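Local coordinates for protein serine acetyltransferase (Neisseria gonorrhoeae, PDB 6WYE) that probably catalyses the transfer of an acetyl group from acetyl-CoA to L-serine, yielding O-acetyl-L-serine in the first step of cysteine biosynthesis from serine, at residues 193-198 and 219-224; 199-204 and 225-230. All coordinates share one frame; numbering follows the deposited sequence.

How the interactions relate
The chain runs first through 193-198 and directly on into 199-204, turning from one face of the left-handed β-helix to the next. It then passes strand 206-208 and a longer connection before 219-224 and 225-230 repeat the same course one coil later. Each contact closes a loop of 20 intervening residues, and the offset of 26 exceeds the 18 of three plain hexapeptides. Since the segments alternate in sequence, the two loops cross. Interactions 1 and 2 thus tie the same two coils together on two sheets. They meet in the interior, where Leu195 CD2 lies 3.5 Å from Ile201 CD1 and Ile221 CG2 lies 3.8 Å from Ile199 CD1.

Interaction 1: 193-198 and 219-224; sequences AVLGNN and PKIGDG
Pro219 meets Ala193 and Val194 where two successive coils of the left-handed parallel β-helix, the fold of the hexapeptide-repeat transferases, start to run side by side. The pairing is parallel, with end-to-end directions 3° apart. The carbonyl of Pro219 accepts Val194 N at 3.1 Å, while Ala193 CA adds a C-H...O contact to the same oxygen. Next, Lys220 pairs with Val194 on the solvent side of the sheet. Its bent aliphatic chain crosses Val194 obliquely, bringing CD to 3.9 Å from Val194 CG2; NZ leads away from the valine to a salt bridge with Asp216. Ile221 turns to the other, buried face together with Leu195, their side chains only loosely in touch at 4.4 Å between Ile221 CG1 and Leu195 CG. The backbone of Ile221 bonds in both directions: Ile221 N reaches Val194 O at 2.8 Å, and Ile221 O takes Gly196 N at 2.9 Å. After Gly222, at Asp223 a side-chain oxygen is the acceptor. With CG beside its own backbone N (chi1 -61°), the carboxylate lies alongside the amide of Asn197, both pointing the same way, and Asn197 OD1 is occupied by Tyr177 N. The Asn197 N-H points almost straight (175°) at Asp223 OD1, 3.0 Å away, and meets that oxygen from above the carboxylate plane. Gly224 and Asn198 both have positive phi, so the two coils turn the corner in step. A backbone bond follows here, Gly224 N donating to Asn197 O at 3.1 Å.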
loop_
_atom_site.group_PDB
_atom_site.type_symbol
_atom_site.label_atom_id
_atom_site.label_comp_id
_atom_site.label_asym_id
_atom_site.label_seq_id
_atom_site.Cartn_x
_atom_site.Cartn_y
_atom_site.Cartn_z
ATOM N N ALA A 193 -17.209 20.975 24.722
ATOM C CA ALA A 193 -17.987 21.765 23.777
ATOM C C ALA A 193 -19.333 21.100 23.503
ATOM O O ALA A 193 -19.440 19.871 23.449
ATOM C CB ALA A 193 -17.221 21.931 22.467
ATOM N N VAL A 194 -20.365 21.920 23.343
ATOM C CA VAL A 194 -21.703 21.438 23.030
ATOM C C VAL A 194 -22.249 22.265 21.882
ATOM O O VAL A 194 -22.221 23.497 21.934
ATOM C CB VAL A 194 -22.663 21.515 24.232
ATOM C CG1 VAL A 194 -24.041 20.998 23.819
ATOM C CG2 VAL A 194 -22.125 20.722 25.410
ATOM N N LEU A 195 -22.738 21.592 20.847
ATOM C CA LEU A 195 -23.363 22.259 19.714
ATOM C C LEU A 195 -24.814 21.813 19.619
ATOM O O LEU A 195 -25.092 20.609 19.608
ATOM C CB LEU A 195 -22.643 21.935 18.406
ATOM C CG LEU A 195 -21.442 22.800 18.052
ATOM C CD1 LEU A 195 -20.282 22.364 18.920
ATOM C CD2 LEU A 195 -21.141 22.601 16.578
ATOM N N GLY A 196 -25.728 22.786 19.536
ATOM C CA GLY A 196 -27.140 22.527 19.330
ATOM C C GLY A 196 -27.427 22.123 17.898
ATOM O O GLY A 196 -26.578 21.537 17.216
ATOM N N ASN A 197 -28.633 22.443 17.428
ATOM C CA ASN A 197 -29.105 22.024 16.115
ATOM C C ASN A 197 -29.092 23.175 15.123
ATOM O O ASN A 197 -29.134 24.347 15.499
ATOM C CB ASN A 197 -30.526 21.455 16.196
ATOM C CG ASN A 197 -30.665 20.416 17.274
ATOM O OD1 ASN A 197 -29.942 19.420 17.285
ATOM N ND2 ASN A 197 -31.589 20.644 18.203
ATOM N N ASN A 198 -29.046 22.813 13.837
ATOM C CA ASN A 198 -29.157 23.774 12.736
ATOM C C ASN A 198 -28.139 24.904 12.885
ATOM O O ASN A 198 -28.476 26.093 12.885
ATOM C CB ASN A 198 -30.590 24.307 12.635
ATOM C CG ASN A 198 -31.583 23.206 12.314
ATOM O OD1 ASN A 198 -31.395 22.445 11.356
ATOM N ND2 ASN A 198 -32.625 23.087 13.131
ATOM N N PRO A 219 -17.167 26.320 24.831
ATOM C CA PRO A 219 -18.449 26.983 24.560
ATOM C C PRO A 219 -19.590 25.998 24.383
ATOM O O PRO A 219 -19.411 24.829 24.033
ATOM C CB PRO A 219 -18.197 27.752 23.257
ATOM C CG PRO A 219 -16.720 27.856 23.159
ATOM C CD PRO A 219 -16.149 26.655 23.821
ATOM N N LYS A 220 -20.787 26.500 24.644
ATOM C CA LYS A 220 -22.023 25.813 24.302
ATOM C C LYS A 220 -22.787 26.702 23.336
ATOM O O LYS A 220 -23.066 27.866 23.647
ATOM C CB LYS A 220 -22.825 25.491 25.559
ATOM C CG LYS A 220 -21.920 24.982 26.655
ATOM C CD LYS A 220 -22.586 23.982 27.571
ATOM C CE LYS A 220 -21.585 23.546 28.636
ATOM N NZ LYS A 220 -22.184 22.815 29.784
ATOM N N ILE A 221 -23.079 26.166 22.149
ATOM C CA ILE A 221 -23.630 26.926 21.035
ATOM C C ILE A 221 -25.107 26.568 20.880
ATOM O O ILE A 221 -25.458 25.386 20.752
ATOM C CB ILE A 221 -22.866 26.643 19.726
ATOM C CG1 ILE A 221 -21.344 26.720 19.948
ATOM C CG2 ILE A 221 -23.344 27.585 18.626
ATOM C CD1 ILE A 221 -20.806 28.114 20.205
ATOM N N GLY A 222 -25.970 27.598 20.863
ATOM C CA GLY A 222 -27.396 27.379 20.703
ATOM C C GLY A 222 -27.818 27.143 19.255
ATOM O O GLY A 222 -27.056 27.353 18.310
ATOM N N ASP A 223 -29.076 26.721 19.093
ATOM C CA ASP A 223 -29.639 26.454 17.770
ATOM C C ASP A 223 -29.563 27.684 16.875
ATOM O O ASP A 223 -29.649 28.826 17.339
ATOM C CB ASP A 223 -31.107 26.021 17.877
ATOM C CG ASP A 223 -31.304 24.737 18.672
ATOM O OD1 ASP A 223 -30.331 24.191 19.233
ATOM O OD2 ASP A 223 -32.464 24.281 18.751
ATOM N N GLY A 224 -29.423 27.438 15.569
ATOM C CA GLY A 224 -29.519 28.463 14.545
ATOM C C GLY A 224 -28.302 29.343 14.347
ATOM O O GLY A 224 -28.346 30.240 13.495
#

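Interaction 2: 199-204 and 225-230; sequences ISILHG and VMIGAN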
loop_
_atom_site.group_PDB
_atom_site.type_symbol
_atom_site.label_atom_id
_atom_site.label_comp_id
_atom_site.label_asym_id
_atom_site.label_seq_id
_atom_site.Cartn_x
_atom_site.Cartn_y
_atom_site.Cartn_z
ATOM N N ILE A 199 -26.875 24.508 13.050
ATOM C CA ILE A 199 -25.748 25.424 13.191
ATOM C C ILE A 199 -24.888 25.337 11.934
ATOM O O ILE A 199 -24.738 24.262 11.340
ATOM C CB ILE A 199 -24.952 25.099 14.474
ATOM C CG1 ILE A 199 -25.842 25.346 15.703
ATOM C CG2 ILE A 199 -23.645 25.919 14.573
ATOM C CD1 ILE A 199 -25.296 24.765 17.000
ATOM N N SER A 200 -24.321 26.469 11.531
ATOM C CA SER A 200 -23.468 26.543 10.357
ATOM C C SER A 200 -22.108 27.073 10.779
ATOM O O SER A 200 -22.018 28.135 11.415
ATOM C CB SER A 200 -24.069 27.464 9.291
ATOM O OG SER A 200 -25.184 26.869 8.635
ATOM N N ILE A 201 -21.050 26.362 10.398
ATOM C CA ILE A 201 -19.702 26.665 10.863
ATOM C C ILE A 201 -18.765 26.667 9.665
ATOM O O ILE A 201 -18.805 25.751 8.834
ATOM C CB ILE A 201 -19.213 25.640 11.910
ATOM C CG1 ILE A 201 -20.237 25.479 13.035
ATOM C CG2 ILE A 201 -17.868 26.048 12.474
ATOM C CD1 ILE A 201 -19.696 24.699 14.224
ATOM N N LEU A 202 -17.890 27.667 9.598
ATOM C CA LEU A 202 -16.901 27.737 8.532
ATOM C C LEU A 202 -15.572 27.141 9.004
ATOM O O LEU A 202 -15.367 26.842 10.185
ATOM C CB LEU A 202 -16.723 29.184 8.054
ATOM C CG LEU A 202 -17.693 29.688 6.965
ATOM C CD1 LEU A 202 -17.365 29.016 5.615
ATOM C CD2 LEU A 202 -19.165 29.467 7.320
ATOM N N HIS A 203 -14.675 26.927 8.046
ATOM C CA HIS A 203 -13.349 26.405 8.342
ATOM C C HIS A 203 -12.611 27.324 9.324
ATOM O O HIS A 203 -12.894 28.523 9.426
ATOM C CB HIS A 203 -12.550 26.292 7.046
ATOM C CG HIS A 203 -12.471 27.586 6.300
ATOM N ND1 HIS A 203 -13.501 28.051 5.514
ATOM C CD2 HIS A 203 -11.497 28.529 6.244
ATOM C CE1 HIS A 203 -13.168 29.224 5.001
ATOM N NE2 HIS A 203 -11.953 29.530 5.420
ATOM N N GLY A 204 -11.647 26.748 10.046
ATOM C CA GLY A 204 -10.799 27.517 10.947
ATOM C C GLY A 204 -11.433 27.956 12.256
ATOM O O GLY A 204 -10.771 28.654 13.046
ATOM N N VAL A 225 -27.235 29.148 15.124
ATOM C CA VAL A 225 -26.068 30.028 15.063
ATOM C C VAL A 225 -25.304 29.850 13.752
ATOM O O VAL A 225 -25.240 28.752 13.168
ATOM C CB VAL A 225 -25.157 29.779 16.277
ATOM C CG1 VAL A 225 -23.808 30.506 16.125
ATOM C CG2 VAL A 225 -25.867 30.222 17.565
ATOM N N MET A 226 -24.722 30.948 13.278
ATOM C CA MET A 226 -23.740 30.912 12.210
ATOM C C MET A 226 -22.410 31.424 12.755
ATOM O O MET A 226 -22.368 32.460 13.428
ATOM C CB MET A 226 -24.201 31.754 11.027
ATOM C CG MET A 226 -23.444 31.470 9.755
ATOM S SD MET A 226 -21.894 32.376 9.718
ATOM C CE MET A 226 -22.467 33.930 9.012
ATOM N N ILE A 227 -21.326 30.698 12.471
ATOM C CA ILE A 227 -19.980 31.092 12.891
ATOM C C ILE A 227 -19.114 31.219 11.647
ATOM O O ILE A 227 -18.907 30.228 10.927
ATOM C CB ILE A 227 -19.353 30.088 13.869
ATOM C CG1 ILE A 227 -20.333 29.661 14.965
ATOM C CG2 ILE A 227 -18.059 30.667 14.467
ATOM C CD1 ILE A 227 -19.741 28.648 15.924
ATOM N N GLY A 228 -18.593 32.437 11.403
ATOM C CA GLY A 228 -17.795 32.710 10.224
ATOM C C GLY A 228 -16.364 32.195 10.331
ATOM O O GLY A 228 -15.891 31.817 11.405
ATOM N N ALA A 229 -15.658 32.249 9.197
ATOM C CA ALA A 229 -14.329 31.652 9.081
ATOM C C ALA A 229 -13.336 32.210 10.102
ATOM O O ALA A 229 -13.271 33.419 10.351
ATOM C CB ALA A 229 -13.786 31.863 7.664
ATOM N N ASN A 230 -12.565 31.297 10.701
ATOM C CA ASN A 230 -11.455 31.589 11.602
ATOM C C ASN A 230 -11.881 32.367 12.848
ATOM O O ASN A 230 -11.049 33.023 13.475
ATOM C CB ASN A 230 -10.321 32.317 10.880
ATOM C CG ASN A 230 -9.265 31.354 10.368
ATOM O OD1 ASN A 230 -9.026 30.309 10.975
ATOM N ND2 ASN A 230 -8.646 31.685 9.243
#
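Ile201 and Ile227 lie in register on neighbouring coils inside the left-handed parallel β-helix, with Ile201 CD1 4.3 Å from Ile227 CD1. Both side chains follow the same course, CG1 beside the backbone N and the chain then extended (chi2 -169° and 179°), which carries both CD1 methyls into the core. At the preceding corner Ile199 and Val225 form a second apolar pair between the same two coils; Ile199 CG2 also packs against Val225 O. The backbones bracket the apolar centre with parallel-sheet bonds: Ser200 N to Val225 O, Ile227 N to Ser200 O at 2.9 Å, and Leu202 N to Ile227 O. On the outward face Ser200 CB rests near Met226 CG, and Ser200 OG is held by Arg116. Leu202 starts toward 225-230 and lies over Ala229, its side chain about 5 Å (nearest atoms) from a bound (2S)-2-hydroxybutanedioic acid, whose pocket includes Asp182 and His183. Leu202 CB sits 3.4 Å from Ala229 N, and its CD2 lies 3.7 Å from Ile227 O. Beyond it, the imidazole of His203 is covered on one face by Ala229 CB, a CH-pi contact 4.0 Å from the ring centroid and 27° off the normal. This ring also meets that of His183, while NE2 is hydrogen-bonded to Thr206 OG1 of a second subunit, so the corner lies at the subunit interface. Asn230 N closes the pairing with a bond to His203 O. At the edge Asn230 OD1, weakly bonded to Asn230 ND2 of a third subunit, approaches Gly204 O to 3.2 Å, two acceptors facing each other, while Asn230 CA offers that carbonyl a C-H...O contact at 3.3 Å.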